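Local coordinates for putative uncharacterized protein (PDB 4XRI) that probably binds a small Ras-like GTPase and, as an importin-beta family transport receptor built of HEAT repeats, carries protein cargo into the nucleus, at residues 45-50 with 69-74. The protein carries 2 engineered substitutions. Numbering follows the deposited sequence.
Sequences YLLTLV and ALKNAF
Leu49 and Leu70 mark the closest passage of the two backbones, their CA atoms 5.8 Å apart, where helix 42-54 packs against segment 69-74, at the C-terminal part of helix 60-72. No hydrogen bond crosses this contact, and the 325 Å² buried, both sides summed, comes mainly from apolar side chains. The CB of Leu49 points toward segment 69-74 and meets Leu70 CB, while its CD1 lies against the backbone there, 3.5 Å from Leu70 N. Ala69 CB packs 3.8 Å from Leu49 CD1 and near Tyr45 OH. Leu70 comes in between Leu46 and Val50, one helical turn apart: with CG anti to the backbone N (chi1 177°) and chi2 at 62°, CD1 is turned to Leu46, 3.7 Å from its CD2, and CD2 to Val50 CB. The Leu46 and Leu70 side chains cross at about a right angle. Replacing Leu70 by an alanine removes both methyls and is likely to leave Leu46 CD2 and Val50 CB without their mate, opening a gap between the helices. Further along, the small side chain of Ala73 admits two larger ones, its CB lying 3.7 Å from Leu46 CD2 and 3.8 Å from Tyr45 CE2, at the edge of the tyrosine ring and near its plane. Leu49 CD1 sits over a face of that ring, 3.4 Å above its plane but displaced to the rim. Leu46 CD2 also lies 4.2 Å from Phe74 CD2, at the edge of that ring and near its plane. This is helix packing within the N-terminal domain of the importin-beta solenoid: helix 24-40 touches Tyr45, helix 11-19 Leu49, helix 95-108 Leu46 and Val50, and helix 114-131 Leu70 and Phe74.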
loop_
_atom_site.group_PDB
_atom_site.type_symbol
_atom_site.label_atom_id
_atom_site.label_comp_id
_atom_site.label_asym_id
_atom_site.label_seq_id
_atom_site.Cartn_x
_atom_site.Cartn_y
_atom_site.Cartn_z
ATOM N N TYR A 45 -14.141 -25.609 29.371
ATOM C CA TYR A 45 -13.195 -25.499 28.267
ATOM C C TYR A 45 -11.936 -24.771 28.729
ATOM O O TYR A 45 -10.818 -25.198 28.440
ATOM C CB TYR A 45 -13.845 -24.772 27.086
ATOM C CG TYR A 45 -12.954 -24.553 25.881
ATOM C CD1 TYR A 45 -12.485 -25.624 25.131
ATOM C CD2 TYR A 45 -12.613 -23.269 25.470
ATOM C CE1 TYR A 45 -11.681 -25.424 24.020
ATOM C CE2 TYR A 45 -11.813 -23.058 24.362
ATOM C CZ TYR A 45 -11.352 -24.139 23.639
ATOM O OH TYR A 45 -10.555 -23.934 22.537
ATOM N N LEU A 46 -12.131 -23.680 29.463
ATOM C CA LEU A 46 -11.021 -22.896 29.994
ATOM C C LEU A 46 -10.190 -23.703 30.984
ATOM O O LEU A 46 -8.962 -23.722 30.904
ATOM C CB LEU A 46 -11.532 -21.621 30.671
ATOM C CG LEU A 46 -12.269 -20.616 29.787
ATOM C CD1 LEU A 46 -12.472 -19.302 30.530
ATOM C CD2 LEU A 46 -11.524 -20.395 28.482
ATOM N N LEU A 47 -10.870 -24.363 31.917
ATOM C CA LEU A 47 -10.208 -25.182 32.927
ATOM C C LEU A 47 -9.378 -26.293 32.305
ATOM O O LEU A 47 -8.213 -26.482 32.655
ATOM C CB LEU A 47 -11.237 -25.787 33.881
ATOM C CG LEU A 47 -11.750 -24.852 34.973
ATOM C CD1 LEU A 47 -12.847 -25.521 35.780
ATOM C CD2 LEU A 47 -10.596 -24.447 35.865
ATOM N N THR A 48 -9.994 -27.028 31.385
ATOM C CA THR A 48 -9.326 -28.124 30.693
ATOM C C THR A 48 -8.039 -27.659 30.023
ATOM O O THR A 48 -6.990 -28.294 30.148
ATOM C CB THR A 48 -10.242 -28.756 29.626
ATOM O OG1 THR A 48 -11.452 -29.215 30.243
ATOM C CG2 THR A 48 -9.544 -29.928 28.951
ATOM N N LEU A 49 -8.130 -26.534 29.324
ATOM C CA LEU A 49 -7.003 -26.001 28.569
ATOM C C LEU A 49 -5.874 -25.499 29.463
ATOM O O LEU A 49 -4.701 -25.759 29.193
ATOM C CB LEU A 49 -7.470 -24.872 27.649
ATOM C CG LEU A 49 -8.236 -25.309 26.404
ATOM C CD1 LEU A 49 -8.614 -24.092 25.579
ATOM C CD2 LEU A 49 -7.400 -26.278 25.584
ATOM N N VAL A 50 -6.223 -24.782 30.526
ATOM C CA VAL A 50 -5.207 -24.234 31.416
ATOM C C VAL A 50 -4.541 -25.350 32.221
ATOM O O VAL A 50 -3.373 -25.243 32.598
ATOM C CB VAL A 50 -5.790 -23.163 32.375
ATOM C CG1 VAL A 50 -6.664 -23.790 33.451
ATOM C CG2 VAL A 50 -4.667 -22.346 33.000
ATOM N N ALA A 69 -4.763 -22.008 22.501
ATOM C CA ALA A 69 -6.204 -22.209 22.408
ATOM C C ALA A 69 -6.926 -21.467 23.524
ATOM O O ALA A 69 -7.974 -20.861 23.305
ATOM C CB ALA A 69 -6.537 -23.695 22.456
ATOM N N LEU A 70 -6.350 -21.521 24.720
ATOM C CA LEU A 70 -6.888 -20.821 25.881
ATOM C C LEU A 70 -6.886 -19.314 25.660
ATOM O O LEU A 70 -7.879 -18.636 25.921
ATOM C CB LEU A 70 -6.081 -21.172 27.132
ATOM C CG LEU A 70 -6.466 -20.466 28.433
ATOM C CD1 LEU A 70 -7.889 -20.810 28.834
ATOM C CD2 LEU A 70 -5.486 -20.837 29.539
ATOM N N LYS A 71 -5.757 -18.803 25.178
ATOM C CA LYS A 71 -5.624 -17.391 24.842
ATOM C C LYS A 71 -6.686 -16.966 23.835
ATOM O O LYS A 71 -7.316 -15.917 23.983
ATOM C CB LYS A 71 -4.223 -17.106 24.286
ATOM C CG LYS A 71 -3.968 -15.650 23.908
ATOM C CD LYS A 71 -4.090 -15.418 22.405
ATOM C CE LYS A 71 -3.078 -16.238 21.621
ATOM N NZ LYS A 71 -3.166 -15.960 20.158
ATOM N N ASN A 72 -6.882 -17.794 22.814
ATOM C CA ASN A 72 -7.833 -17.494 21.751
ATOM C C ASN A 72 -9.285 -17.639 22.184
ATOM O O ASN A 72 -10.200 -17.265 21.449
ATOM C CB ASN A 72 -7.577 -18.398 20.546
ATOM C CG ASN A 72 -6.312 -18.031 19.798
ATOM O OD1 ASN A 72 -5.840 -16.898 19.876
ATOM N ND2 ASN A 72 -5.762 -18.987 19.061
ATOM N N ALA A 73 -9.497 -18.182 23.377
ATOM C CA ALA A 73 -10.850 -18.395 23.874
ATOM C C ALA A 73 -11.491 -17.085 24.314
ATOM O O ALA A 73 -12.715 -16.984 24.400
ATOM C CB ALA A 73 -10.846 -19.392 25.019
ATOM N N PHE A 74 -10.664 -16.081 24.586
ATOM C CA PHE A 74 -11.172 -14.774 24.989
ATOM C C PHE A 74 -10.285 -13.636 24.489
ATOM O O PHE A 74 -10.144 -12.612 25.155
ATOM C CB PHE A 74 -11.317 -14.701 26.512
ATOM C CG PHE A 74 -10.133 -15.246 27.263
ATOM C CD1 PHE A 74 -9.053 -14.435 27.563
ATOM C CD2 PHE A 74 -10.107 -16.567 27.678
ATOM C CE1 PHE A 74 -7.966 -14.932 28.258
ATOM C CE2 PHE A 74 -9.025 -17.070 28.373
ATOM C CZ PHE A 74 -7.952 -16.251 28.665
#